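Local coordinates for protein possible adhesin (Caldicellulosiruptor kronotskyensis, PDB 4WA0) that probably mediates attachment of the cell to cellulose, as a tapirin adhesin whose C-terminal domain is a beta-helix that binds magnesium, at residues 300-314 with 324-338. Residues are numbered along the deposited sequence; the frame is centred on the assembly and turned at random.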
loop_
_atom_site.group_PDB
_atom_site.type_symbol
_atom_site.label_atom_id
_atom_site.label_comp_id
_atom_site.label_asym_id
_atom_site.label_seq_id
_atom_site.Cartn_x
_atom_site.Cartn_y
_atom_site.Cartn_z
ATOM N N ILE A 300 0.290 15.242 8.922
ATOM C CA ILE A 300 -0.974 15.131 9.657
ATOM C C ILE A 300 -0.746 14.360 10.904
ATOM O O ILE A 300 -0.263 13.214 10.845
ATOM C CB ILE A 300 -2.108 14.553 8.732
ATOM C CG1 ILE A 300 -2.306 15.548 7.581
ATOM C CG2 ILE A 300 -3.392 14.243 9.509
ATOM C CD1 ILE A 300 -3.309 15.051 6.564
ATOM N N THR A 301 -1.094 14.961 12.066
ATOM C CA THR A 301 -0.785 14.411 13.405
ATOM C C THR A 301 -2.066 14.270 14.183
ATOM O O THR A 301 -2.899 15.171 14.236
ATOM C CB THR A 301 0.198 15.309 14.166
ATOM O OG1 THR A 301 1.331 15.470 13.319
ATOM C CG2 THR A 301 0.668 14.693 15.519
ATOM N N PHE A 302 -2.143 13.146 14.862
ATOM C CA PHE A 302 -3.279 12.784 15.721
ATOM C C PHE A 302 -2.684 12.811 17.096
ATOM O O PHE A 302 -1.658 12.143 17.361
ATOM C CB PHE A 302 -3.861 11.421 15.332
ATOM C CG PHE A 302 -4.465 11.397 13.979
ATOM C CD1 PHE A 302 -5.720 11.891 13.707
ATOM C CD2 PHE A 302 -3.709 10.933 12.894
ATOM C CE1 PHE A 302 -6.254 11.887 12.414
ATOM C CE2 PHE A 302 -4.241 10.970 11.632
ATOM C CZ PHE A 302 -5.492 11.446 11.367
ATOM N N VAL A 303 -3.235 13.688 17.956
ATOM C CA VAL A 303 -2.568 13.970 19.233
ATOM C C VAL A 303 -3.075 13.183 20.437
ATOM O O VAL A 303 -2.378 13.129 21.445
ATOM C CB VAL A 303 -2.513 15.495 19.602
ATOM C CG1 VAL A 303 -1.808 16.283 18.505
ATOM C CG2 VAL A 303 -3.898 16.059 19.819
ATOM N N GLY A 304 -4.228 12.561 20.331
ATOM C CA GLY A 304 -4.688 11.673 21.438
ATOM C C GLY A 304 -3.836 10.471 21.884
ATOM O O GLY A 304 -3.116 9.839 21.104
ATOM N N GLY A 305 -3.968 10.082 23.144
ATOM C CA GLY A 305 -3.349 8.777 23.596
ATOM C C GLY A 305 -3.985 7.543 22.970
ATOM O O GLY A 305 -3.388 6.463 22.909
ATOM N N GLY A 306 -5.226 7.712 22.513
ATOM C CA GLY A 306 -6.071 6.590 22.107
ATOM C C GLY A 306 -6.312 6.517 20.603
ATOM O O GLY A 306 -5.859 7.330 19.825
ATOM N N LEU A 307 -7.057 5.508 20.214
ATOM C CA LEU A 307 -7.314 5.242 18.798
ATOM C C LEU A 307 -8.121 6.340 18.253
ATOM O O LEU A 307 -9.141 6.742 18.865
ATOM C CB LEU A 307 -8.148 3.967 18.706
ATOM C CG LEU A 307 -8.654 3.541 17.336
ATOM C CD1 LEU A 307 -7.440 3.210 16.476
ATOM C CD2 LEU A 307 -9.486 2.268 17.471
ATOM N N THR A 308 -7.772 6.796 17.069
ATOM C CA THR A 308 -8.626 7.737 16.332
ATOM C C THR A 308 -9.344 6.980 15.287
ATOM O O THR A 308 -8.691 6.229 14.545
ATOM C CB THR A 308 -7.787 8.833 15.666
ATOM O OG1 THR A 308 -6.977 9.465 16.660
ATOM C CG2 THR A 308 -8.683 9.810 14.946
ATOM N N ILE A 309 -10.663 7.152 15.216
ATOM C CA ILE A 309 -11.460 6.516 14.162
ATOM C C ILE A 309 -11.993 7.588 13.239
ATOM O O ILE A 309 -12.657 8.523 13.752
ATOM C CB ILE A 309 -12.640 5.789 14.767
ATOM C CG1 ILE A 309 -12.034 4.705 15.661
ATOM C CG2 ILE A 309 -13.577 5.203 13.697
ATOM C CD1 ILE A 309 -13.020 3.995 16.545
HETATM N N MSE A 310 -11.777 7.418 11.940
HETATM C CA MSE A 310 -12.398 8.334 10.968
HETATM C C MSE A 310 -12.966 7.690 9.738
HETATM O O MSE A 310 -12.612 6.566 9.353
HETATM C CB MSE A 310 -11.445 9.492 10.561
HETATM C CG MSE A 310 -10.315 9.049 9.766
HETATM SE SE MSE A 310 -9.083 10.584 9.358
HETATM C CE MSE A 310 -10.012 11.187 7.820
ATOM N N ASN A 311 -13.870 8.421 9.115
ATOM C CA ASN A 311 -14.498 8.047 7.850
ATOM C C ASN A 311 -14.268 9.151 6.839
ATOM O O ASN A 311 -14.569 10.291 7.137
ATOM C CB ASN A 311 -16.028 7.924 8.031
ATOM C CG ASN A 311 -16.398 6.830 9.018
ATOM O OD1 ASN A 311 -16.465 5.668 8.652
ATOM N ND2 ASN A 311 -16.688 7.206 10.235
ATOM N N GLY A 312 -13.671 8.844 5.693
ATOM C CA GLY A 312 -13.249 9.827 4.764
ATOM C C GLY A 312 -12.000 9.543 3.989
ATOM O O GLY A 312 -11.851 8.479 3.404
ATOM N N SER A 313 -11.068 10.491 4.019
ATOM C CA SER A 313 -9.824 10.320 3.311
ATOM C C SER A 313 -8.805 11.342 3.770
ATOM O O SER A 313 -9.154 12.375 4.398
ATOM C CB SER A 313 -10.065 10.372 1.775
ATOM O OG SER A 313 -10.321 11.706 1.305
ATOM N N ILE A 314 -7.563 11.053 3.420
ATOM C CA ILE A 314 -6.354 11.882 3.719
ATOM C C ILE A 314 -5.561 12.090 2.454
ATOM O O ILE A 314 -5.165 11.103 1.773
ATOM C CB ILE A 314 -5.443 11.201 4.788
ATOM C CG1 ILE A 314 -6.208 11.024 6.022
ATOM C CG2 ILE A 314 -4.136 11.956 4.927
ATOM C CD1 ILE A 314 -5.478 10.096 6.956
ATOM N N ASN A 324 1.363 11.026 11.764
ATOM C CA ASN A 324 2.023 10.867 13.074
ATOM C C ASN A 324 0.989 10.760 14.183
ATOM O O ASN A 324 -0.103 11.314 14.058
ATOM C CB ASN A 324 2.970 12.033 13.392
ATOM C CG ASN A 324 4.204 12.068 12.491
ATOM O OD1 ASN A 324 4.568 11.070 11.872
ATOM N ND2 ASN A 324 4.745 13.271 12.288
ATOM N N ALA A 325 1.352 10.060 15.244
ATOM C CA ALA A 325 0.487 9.889 16.448
ATOM C C ALA A 325 1.391 10.142 17.578
ATOM O O ALA A 325 2.290 9.343 17.857
ATOM C CB ALA A 325 -0.098 8.471 16.559
ATOM N N THR A 326 1.174 11.260 18.260
ATOM C CA THR A 326 2.106 11.722 19.264
ATOM C C THR A 326 1.698 11.478 20.714
ATOM O O THR A 326 2.551 11.598 21.592
ATOM C CB THR A 326 2.399 13.222 19.068
ATOM O OG1 THR A 326 1.164 13.926 18.844
ATOM C CG2 THR A 326 3.378 13.433 17.877
ATOM N N GLY A 327 0.422 11.152 20.950
ATOM C CA GLY A 327 -0.039 10.735 22.281
ATOM C C GLY A 327 0.682 9.476 22.800
ATOM O O GLY A 327 0.825 9.315 24.013
ATOM N N ASN A 328 1.193 8.641 21.875
ATOM C CA ASN A 328 1.621 7.258 22.135
ATOM C C ASN A 328 1.802 6.746 20.725
ATOM O O ASN A 328 0.832 6.804 19.980
ATOM C CB ASN A 328 0.444 6.550 22.823
ATOM C CG ASN A 328 0.396 5.034 22.601
ATOM O OD1 ASN A 328 1.379 4.384 22.217
ATOM N ND2 ASN A 328 -0.787 4.453 22.872
ATOM N N PRO A 329 3.020 6.315 20.344
ATOM C CA PRO A 329 3.194 5.992 18.939
ATOM C C PRO A 329 2.273 4.874 18.484
ATOM O O PRO A 329 2.070 4.738 17.292
ATOM C CB PRO A 329 4.677 5.539 18.831
ATOM C CG PRO A 329 5.259 5.591 20.217
ATOM C CD PRO A 329 4.108 5.722 21.153
ATOM N N TYR A 330 1.728 4.080 19.416
ATOM C CA TYR A 330 0.858 2.974 19.085
ATOM C C TYR A 330 -0.640 3.299 19.129
ATOM O O TYR A 330 -1.455 2.393 18.992
ATOM C CB TYR A 330 1.187 1.740 19.988
ATOM C CG TYR A 330 2.615 1.311 19.831
ATOM C CD1 TYR A 330 3.002 0.558 18.703
ATOM C CD2 TYR A 330 3.608 1.788 20.680
ATOM C CE1 TYR A 330 4.356 0.233 18.482
ATOM C CE2 TYR A 330 4.967 1.477 20.478
ATOM C CZ TYR A 330 5.322 0.681 19.375
ATOM O OH TYR A 330 6.649 0.446 19.063
ATOM N N ALA A 331 -1.012 4.576 19.314
ATOM C CA ALA A 331 -2.420 4.952 19.504
ATOM C C ALA A 331 -3.316 4.339 18.395
ATOM O O ALA A 331 -4.415 3.798 18.621
ATOM C CB ALA A 331 -2.532 6.482 19.559
ATOM N N GLY A 332 -2.809 4.450 17.169
ATOM C CA GLY A 332 -3.491 3.899 15.998
ATOM C C GLY A 332 -4.490 4.838 15.316
ATOM O O GLY A 332 -4.934 5.834 15.917
ATOM N N LEU A 333 -4.793 4.532 14.063
ATOM C CA LEU A 333 -5.757 5.269 13.279
ATOM C C LEU A 333 -6.531 4.207 12.529
ATOM O O LEU A 333 -5.902 3.357 11.865
ATOM C CB LEU A 333 -5.119 6.179 12.231
ATOM C CG LEU A 333 -6.102 6.899 11.245
ATOM C CD1 LEU A 333 -6.985 7.883 12.001
ATOM C CD2 LEU A 333 -5.329 7.669 10.165
ATOM N N THR A 334 -7.853 4.290 12.553
ATOM C CA THR A 334 -8.712 3.519 11.695
ATOM C C THR A 334 -9.332 4.478 10.708
ATOM O O THR A 334 -9.911 5.498 11.130
ATOM C CB THR A 334 -9.816 2.847 12.526
ATOM O OG1 THR A 334 -9.218 1.808 13.310
ATOM C CG2 THR A 334 -10.859 2.281 11.702
ATOM N N LEU A 335 -9.160 4.190 9.433
ATOM C CA LEU A 335 -9.669 4.990 8.321
ATOM C C LEU A 335 -10.555 4.136 7.405
ATOM O O LEU A 335 -10.076 3.219 6.715
ATOM C CB LEU A 335 -8.535 5.663 7.562
ATOM C CG LEU A 335 -8.840 6.407 6.245
ATOM C CD1 LEU A 335 -9.842 7.545 6.491
ATOM C CD2 LEU A 335 -7.538 6.910 5.614
ATOM N N LYS A 336 -11.847 4.458 7.406
ATOM C CA LYS A 336 -12.773 3.834 6.493
ATOM C C LYS A 336 -12.963 4.815 5.364
ATOM O O LYS A 336 -13.527 5.901 5.540
ATOM C CB LYS A 336 -14.120 3.577 7.138
ATOM C CG LYS A 336 -15.127 2.993 6.159
ATOM C CD LYS A 336 -15.170 1.499 6.197
ATOM C CE LYS A 336 -16.575 0.945 6.321
ATOM N NZ LYS A 336 -17.406 1.106 5.108
ATOM N N TYR A 337 -12.535 4.413 4.194
ATOM C CA TYR A 337 -12.669 5.293 3.029
ATOM C C TYR A 337 -14.109 5.676 2.703
ATOM O O TYR A 337 -14.992 4.807 2.679
ATOM C CB TYR A 337 -12.047 4.644 1.801
ATOM C CG TYR A 337 -12.324 5.443 0.532
ATOM C CD1 TYR A 337 -11.685 6.642 0.307
ATOM C CD2 TYR A 337 -13.198 4.993 -0.427
ATOM C CE1 TYR A 337 -11.940 7.367 -0.842
ATOM C CE2 TYR A 337 -13.456 5.725 -1.571
ATOM C CZ TYR A 337 -12.826 6.956 -1.769
ATOM O OH TYR A 337 -13.045 7.705 -2.953
ATOM N N GLN A 338 -14.337 6.960 2.386
ATOM C CA GLN A 338 -15.611 7.375 1.803
ATOM C C GLN A 338 -15.320 8.423 0.769
ATOM O O GLN A 338 -14.559 9.352 1.035
ATOM C CB GLN A 338 -16.475 8.059 2.848
ATOM C CG GLN A 338 -16.821 7.220 4.055
ATOM C CD GLN A 338 -17.853 6.139 3.697
ATOM O OE1 GLN A 338 -18.385 6.085 2.564
ATOM N NE2 GLN A 338 -18.093 5.252 4.641
HETATM O O HOH W 1 -0.008 14.261 21.736
HETATM O O HOH W 2 -4.548 8.228 17.000
#
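L333 CD1 lies over one face of the F302 ring, 4.1 Å from its centroid, in a CH-pi contact offset toward the rim. L333 CD2 meets ring atom F302 CE2 at 3.8 Å. With CG anti to the backbone N (chi1 174°), L333 also sets CD1 against T308 CB and CD2 against I314 CD1. The Y337 ring has S313 CB at its edge, near the ring plane, and its hydroxyl bonds to L8 O.

Next along the core, selenomethionine M310 and L335 lie side by side, with M310 CG 3.6 Å from L335 CD1. M310 bends at chi3, and its CE also meets L335 CD1. Beyond the pair, M310 packs on L292 and L294.

On the outer face, N311 OD1 sits 3.5 Å from K336 CB. L307 CD1 reaches over G332 and approaches T334 OG1.

The backbones pair in parallel, T301 and F302 with N324 and A325, then T308 to G312 with L333 to Y337. Between the two runs the register shifts by two. There the loops are joined by N328 ND2, which bonds to G305 O at 3.3 Å. N328 OD1 accepts from Y330 N, an Asx turn. One water donates to G306 O and G332 O and accepts from T308 OG1; another links V303 O and T326 OG1. G312 turns the corner at phi/psi of 146°/-128°, a backbone shape at which a CB would press on the preceding carbonyl oxygen, so glycine fits there.

These are neighbouring coils of the beta-helix, near its magnesium-bearing end. Backbone bonds stack the coils, while F302, M310, I314, L333 and L335 fill the inside with apolar contacts. Water and the N328 amide satisfy loop carbonyls where strand pairing stops.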